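Local atomic coordinates of cadherin-23 (Mus musculus, PDB entry 5UZ8), a protein that probably mediates calcium-dependent cell adhesion and takes part in mechanotransduction in hearing, through a chain of extracellular cadherin repeats. Residues 147-161 with 182-195. Residues are numbered along the deposited sequence; the frame is centred on the assembly and turned at random.
Sequences NFALIEYSLVDGEGK and KDHYILTALAKDNP. With CA (calcium ion), chain I.
Asn-147 reaches across to Asn-194 and Pro-195 with its side-chain amide. Its CB lies 4.0 Å from Asn-194 OD1. CG is about equally far from that oxygen and from Pro-195 O. OD1 only skirts the proline ring, near CG and CD of Pro-195. ND2 does the gripping. It donates to Asn-194 OD1 at 2.9 Å, nearly straight (168°). It also donates to Pro-195 O, on a lone pair, at 2.9 Å. Both acceptors lie close to the Asn-147 amide plane, which fixes the rotation of that amide. With an alanine here, Asn-194 OD1 and Pro-195 O would probably both lose this donor, leaving Asn-194 and Pro-195 less firmly tied to residues 147-149. The Asn-194 amide, which has a further polar partner in Asp-197, stands almost perpendicular to the Phe-148 ring and meets its edge at CD1. Phe-148 O binds the calcium ion at 2.4 Å, as Asp-193 OD2 does at 2.3 Å. Asn-110, Asn-112, Asp-142 and Asp-144 complete the site; Arg-203 is a polar partner of Asp-193.

From there strands 151-155 and 184-193 run antiparallel, with hydrogen-bonded pairs Glu-152/Lys-192 and Ser-154/Leu-190. At the far end Glu-159 runs straight past CG (chi2 -179°), which carries OE1 to Lys-182 NZ in a 2.9 Å salt bridge. The same carboxylate lies at the edge of the Tyr-185 ring. This is an edge strand pairing of the cadherin beta-sandwich, ending at the calcium-bound linker between successive repeats.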
loop_
_atom_site.group_PDB
_atom_site.type_symbol
_atom_site.label_atom_id
_atom_site.label_comp_id
_atom_site.label_asym_id
_atom_site.label_seq_id
_atom_site.Cartn_x
_atom_site.Cartn_y
_atom_site.Cartn_z
ATOM N N ASN A 147 -17.201 -3.573 13.346
ATOM C CA ASN A 147 -16.363 -4.539 12.592
ATOM C C ASN A 147 -16.250 -4.202 11.110
ATOM O O ASN A 147 -15.215 -4.442 10.498
ATOM C CB ASN A 147 -16.847 -5.977 12.735
ATOM C CG ASN A 147 -15.700 -6.959 12.726
ATOM O OD1 ASN A 147 -14.908 -6.943 13.676
ATOM N ND2 ASN A 147 -15.582 -7.798 11.689
ATOM N N PHE A 148 -17.312 -3.619 10.558
ATOM C CA PHE A 148 -17.324 -3.215 9.176
ATOM C C PHE A 148 -16.324 -2.125 8.817
ATOM O O PHE A 148 -16.075 -1.883 7.626
ATOM C CB PHE A 148 -18.746 -2.753 8.809
ATOM C CG PHE A 148 -19.791 -3.821 8.882
ATOM C CD1 PHE A 148 -19.481 -5.185 8.764
ATOM C CD2 PHE A 148 -21.126 -3.456 8.956
ATOM C CE1 PHE A 148 -20.476 -6.141 8.774
ATOM C CE2 PHE A 148 -22.126 -4.405 8.947
ATOM C CZ PHE A 148 -21.812 -5.765 8.868
ATOM N N ALA A 149 -15.754 -1.458 9.822
ATOM C CA ALA A 149 -14.735 -0.410 9.596
ATOM C C ALA A 149 -13.346 -0.776 10.165
ATOM O O ALA A 149 -12.426 0.066 10.129
ATOM C CB ALA A 149 -15.216 0.909 10.194
ATOM N N LEU A 150 -13.196 -1.999 10.675
ATOM C CA LEU A 150 -11.906 -2.491 11.091
ATOM C C LEU A 150 -11.180 -2.991 9.860
ATOM O O LEU A 150 -11.787 -3.667 9.033
ATOM C CB LEU A 150 -12.025 -3.613 12.105
ATOM C CG LEU A 150 -12.646 -3.216 13.435
ATOM C CD1 LEU A 150 -12.610 -4.396 14.398
ATOM C CD2 LEU A 150 -11.876 -2.027 14.019
ATOM N N ILE A 151 -9.901 -2.635 9.757
ATOM C CA ILE A 151 -9.078 -2.853 8.576
ATOM C C ILE A 151 -7.911 -3.807 8.875
ATOM O O ILE A 151 -7.214 -3.640 9.844
ATOM C CB ILE A 151 -8.547 -1.518 8.048
ATOM C CG1 ILE A 151 -9.731 -0.674 7.572
ATOM C CG2 ILE A 151 -7.540 -1.719 6.903
ATOM C CD1 ILE A 151 -9.351 0.741 7.216
ATOM N N GLU A 152 -7.731 -4.808 8.018
ATOM C CA GLU A 152 -6.634 -5.766 8.087
ATOM C C GLU A 152 -5.753 -5.513 6.845
ATOM O O GLU A 152 -6.245 -5.618 5.728
ATOM C CB GLU A 152 -7.239 -7.174 8.060
ATOM C CG GLU A 152 -6.273 -8.332 7.983
ATOM C CD GLU A 152 -6.930 -9.688 8.204
ATOM O OE1 GLU A 152 -8.160 -9.853 8.036
ATOM O OE2 GLU A 152 -6.199 -10.621 8.569
ATOM N N TYR A 153 -4.496 -5.105 7.058
ATOM C CA TYR A 153 -3.510 -4.919 5.987
ATOM C C TYR A 153 -2.780 -6.194 5.629
ATOM O O TYR A 153 -2.498 -7.031 6.486
ATOM C CB TYR A 153 -2.483 -3.857 6.372
ATOM C CG TYR A 153 -3.136 -2.520 6.606
ATOM C CD1 TYR A 153 -3.539 -1.732 5.550
ATOM C CD2 TYR A 153 -3.381 -2.056 7.873
ATOM C CE1 TYR A 153 -4.153 -0.502 5.752
ATOM C CE2 TYR A 153 -4.028 -0.846 8.082
ATOM C CZ TYR A 153 -4.381 -0.054 6.983
ATOM O OH TYR A 153 -5.059 1.148 7.150
ATOM N N SER A 154 -2.481 -6.353 4.356
ATOM C CA SER A 154 -1.650 -7.468 3.907
ATOM C C SER A 154 -0.846 -7.034 2.669
ATOM O O SER A 154 -1.073 -5.972 2.121
ATOM C CB SER A 154 -2.500 -8.689 3.598
ATOM O OG SER A 154 -3.420 -8.415 2.554
ATOM N N LEU A 155 0.140 -7.843 2.301
ATOM C CA LEU A 155 0.899 -7.656 1.058
ATOM C C LEU A 155 0.555 -8.852 0.221
ATOM O O LEU A 155 0.513 -9.982 0.720
ATOM C CB LEU A 155 2.420 -7.665 1.294
ATOM C CG LEU A 155 3.021 -6.482 1.997
ATOM C CD1 LEU A 155 4.525 -6.678 2.159
ATOM C CD2 LEU A 155 2.732 -5.164 1.264
ATOM N N VAL A 156 0.261 -8.625 -1.056
ATOM C CA VAL A 156 -0.035 -9.713 -1.948
ATOM C C VAL A 156 1.196 -10.621 -2.113
ATOM O O VAL A 156 1.064 -11.829 -2.142
ATOM C CB VAL A 156 -0.480 -9.174 -3.316
ATOM C CG1 VAL A 156 -0.545 -10.291 -4.372
ATOM C CG2 VAL A 156 -1.818 -8.479 -3.162
ATOM N N ASP A 157 2.386 -10.042 -2.192
ATOM C CA ASP A 157 3.622 -10.846 -2.289
ATOM C C ASP A 157 4.823 -9.963 -1.928
ATOM O O ASP A 157 5.344 -9.195 -2.761
ATOM C CB ASP A 157 3.793 -11.449 -3.687
ATOM C CG ASP A 157 5.112 -12.242 -3.845
ATOM O OD1 ASP A 157 5.803 -12.564 -2.840
ATOM O OD2 ASP A 157 5.444 -12.569 -5.005
ATOM N N GLY A 158 5.267 -10.109 -0.685
ATOM C CA GLY A 158 6.441 -9.433 -0.199
ATOM C C GLY A 158 7.759 -9.963 -0.730
ATOM O O GLY A 158 8.785 -9.360 -0.438
ATOM N N GLU A 159 7.720 -11.095 -1.458
ATOM C CA GLU A 159 8.888 -11.727 -2.087
ATOM C C GLU A 159 9.887 -12.280 -1.047
ATOM O O GLU A 159 11.039 -12.571 -1.356
ATOM C CB GLU A 159 9.553 -10.758 -3.072
ATOM C CG GLU A 159 8.576 -10.190 -4.104
ATOM C CD GLU A 159 9.233 -9.233 -5.104
ATOM O OE1 GLU A 159 10.453 -9.420 -5.435
ATOM O OE2 GLU A 159 8.498 -8.286 -5.533
ATOM N N GLY A 160 9.411 -12.433 0.186
ATOM C CA GLY A 160 10.286 -12.760 1.305
ATOM C C GLY A 160 11.222 -11.641 1.727
ATOM O O GLY A 160 12.047 -11.860 2.626
ATOM N N LYS A 161 11.089 -10.448 1.120
ATOM C CA LYS A 161 11.951 -9.320 1.431
ATOM C C LYS A 161 11.286 -8.293 2.343
ATOM O O LYS A 161 11.997 -7.591 3.060
ATOM C CB LYS A 161 12.375 -8.586 0.147
ATOM C CG LYS A 161 12.919 -9.473 -0.977
ATOM C CD LYS A 161 13.904 -10.500 -0.491
ATOM C CE LYS A 161 15.197 -9.847 -0.098
ATOM N NZ LYS A 161 16.237 -10.893 0.169
ATOM N N LYS A 182 18.390 -7.047 -7.068
ATOM C CA LYS A 182 17.140 -6.404 -7.466
ATOM C C LYS A 182 17.146 -4.980 -6.939
ATOM O O LYS A 182 17.332 -4.756 -5.733
ATOM C CB LYS A 182 15.948 -7.185 -6.891
ATOM C CG LYS A 182 14.601 -6.663 -7.337
ATOM C CD LYS A 182 13.476 -7.702 -7.271
ATOM C CE LYS A 182 12.167 -7.097 -7.775
ATOM N NZ LYS A 182 11.094 -8.121 -7.901
ATOM N N ASP A 183 16.969 -4.027 -7.838
ATOM C CA ASP A 183 17.206 -2.622 -7.465
ATOM C C ASP A 183 15.957 -1.837 -7.070
ATOM O O ASP A 183 16.061 -0.697 -6.632
ATOM C CB ASP A 183 17.995 -1.855 -8.540
ATOM C CG ASP A 183 17.271 -1.722 -9.860
ATOM O OD1 ASP A 183 16.115 -2.150 -10.022
ATOM O OD2 ASP A 183 17.905 -1.145 -10.782
ATOM N N HIS A 184 14.782 -2.423 -7.242
ATOM C CA HIS A 184 13.565 -1.817 -6.722
ATOM C C HIS A 184 12.428 -2.847 -6.771
ATOM O O HIS A 184 12.484 -3.829 -7.534
ATOM C CB HIS A 184 13.124 -0.610 -7.541
ATOM C CG HIS A 184 12.650 -0.951 -8.916
ATOM N ND1 HIS A 184 13.500 -1.419 -9.890
ATOM C CD2 HIS A 184 11.426 -0.870 -9.487
ATOM C CE1 HIS A 184 12.823 -1.599 -11.016
ATOM N NE2 HIS A 184 11.559 -1.276 -10.796
ATOM N N TYR A 185 11.400 -2.571 -5.987
ATOM C CA TYR A 185 10.226 -3.430 -5.846
ATOM C C TYR A 185 8.971 -2.590 -6.060
ATOM O O TYR A 185 8.921 -1.411 -5.645
ATOM C CB TYR A 185 10.214 -4.009 -4.424
ATOM C CG TYR A 185 11.403 -4.862 -4.112
ATOM C CD1 TYR A 185 12.606 -4.290 -3.703
ATOM C CD2 TYR A 185 11.335 -6.258 -4.228
ATOM C CE1 TYR A 185 13.725 -5.090 -3.424
ATOM C CE2 TYR A 185 12.418 -7.069 -3.904
ATOM C CZ TYR A 185 13.615 -6.461 -3.509
ATOM O OH TYR A 185 14.721 -7.214 -3.235
ATOM N N ILE A 186 7.960 -3.196 -6.674
ATOM C CA ILE A 186 6.643 -2.581 -6.771
ATOM C C ILE A 186 5.669 -3.592 -6.154
ATOM O O ILE A 186 5.346 -4.582 -6.776
ATOM C CB ILE A 186 6.274 -2.239 -8.239
ATOM C CG1 ILE A 186 7.399 -1.410 -8.868
ATOM C CG2 ILE A 186 4.921 -1.514 -8.295
ATOM C CD1 ILE A 186 7.124 -0.978 -10.294
ATOM N N LEU A 187 5.259 -3.323 -4.925
ATOM C CA LEU A 187 4.476 -4.236 -4.113
ATOM C C LEU A 187 3.015 -3.790 -4.080
ATOM O O LEU A 187 2.724 -2.610 -4.159
ATOM C CB LEU A 187 4.999 -4.228 -2.706
ATOM C CG LEU A 187 6.476 -4.551 -2.509
ATOM C CD1 LEU A 187 6.730 -4.490 -1.006
ATOM C CD2 LEU A 187 6.776 -5.897 -3.161
ATOM N N THR A 188 2.113 -4.752 -3.993
ATOM C CA THR A 188 0.694 -4.467 -3.802
ATOM C C THR A 188 0.342 -4.642 -2.332
ATOM O O THR A 188 0.478 -5.746 -1.798
ATOM C CB THR A 188 -0.158 -5.417 -4.651
ATOM O OG1 THR A 188 0.190 -5.258 -6.041
ATOM C CG2 THR A 188 -1.625 -5.116 -4.458
ATOM N N ALA A 189 -0.125 -3.569 -1.701
ATOM C CA ALA A 189 -0.650 -3.614 -0.339
ATOM C C ALA A 189 -2.178 -3.638 -0.414
ATOM O O ALA A 189 -2.768 -2.910 -1.228
ATOM C CB ALA A 189 -0.189 -2.422 0.464
ATOM N N LEU A 190 -2.801 -4.469 0.425
ATOM C CA LEU A 190 -4.255 -4.649 0.422
ATOM C C LEU A 190 -4.812 -4.221 1.779
ATOM O O LEU A 190 -4.190 -4.519 2.794
ATOM C CB LEU A 190 -4.560 -6.107 0.207
ATOM C CG LEU A 190 -5.975 -6.503 -0.133
ATOM C CD1 LEU A 190 -6.362 -5.999 -1.522
ATOM C CD2 LEU A 190 -6.042 -8.029 -0.125
ATOM N N ALA A 191 -5.946 -3.521 1.768
ATOM C CA ALA A 191 -6.696 -3.209 2.985
ATOM C C ALA A 191 -8.047 -3.914 2.854
ATOM O O ALA A 191 -8.737 -3.721 1.847
ATOM C CB ALA A 191 -6.890 -1.716 3.114
ATOM N N LYS A 192 -8.402 -4.742 3.835
ATOM C CA LYS A 192 -9.632 -5.535 3.773
ATOM C C LYS A 192 -10.390 -5.339 5.093
ATOM O O LYS A 192 -9.822 -5.498 6.188
ATOM C CB LYS A 192 -9.294 -6.993 3.500
ATOM C CG LYS A 192 -10.471 -7.943 3.369
ATOM C CD LYS A 192 -9.997 -9.404 3.192
ATOM C CE LYS A 192 -9.047 -9.595 2.034
ATOM N NZ LYS A 192 -8.840 -11.044 1.701
ATOM N N ASP A 193 -11.648 -4.955 5.000
ATOM C CA ASP A 193 -12.422 -4.658 6.189
ATOM C C ASP A 193 -13.082 -5.915 6.757
ATOM O O ASP A 193 -12.880 -7.005 6.236
ATOM C CB ASP A 193 -13.420 -3.504 5.914
ATOM C CG ASP A 193 -14.565 -3.908 5.021
ATOM O OD1 ASP A 193 -14.809 -5.125 4.810
ATOM O OD2 ASP A 193 -15.261 -2.980 4.564
ATOM N N ASN A 194 -13.866 -5.747 7.826
ATOM C CA ASN A 194 -14.768 -6.756 8.364
ATOM C C ASN A 194 -14.078 -8.095 8.693
ATOM O O ASN A 194 -14.465 -9.160 8.190
ATOM C CB ASN A 194 -15.991 -6.947 7.411
ATOM C CG ASN A 194 -17.134 -7.730 8.037
ATOM O OD1 ASN A 194 -17.253 -7.858 9.260
ATOM N ND2 ASN A 194 -18.017 -8.263 7.165
ATOM N N PRO A 195 -12.998 -8.027 9.504
ATOM C CA PRO A 195 -12.219 -9.230 9.764
ATOM C C PRO A 195 -13.033 -10.352 10.398
ATOM O O PRO A 195 -13.967 -10.124 11.168
ATOM C CB PRO A 195 -11.066 -8.717 10.670
ATOM C CG PRO A 195 -11.663 -7.520 11.359
ATOM C CD PRO A 195 -12.518 -6.873 10.286
HETATM CA CA CA I . -16.412 -1.141 5.375
HETATM O O HOH W 1 3.118 -7.343 -2.690
HETATM O O HOH W 2 8.663 -6.086 -7.782
#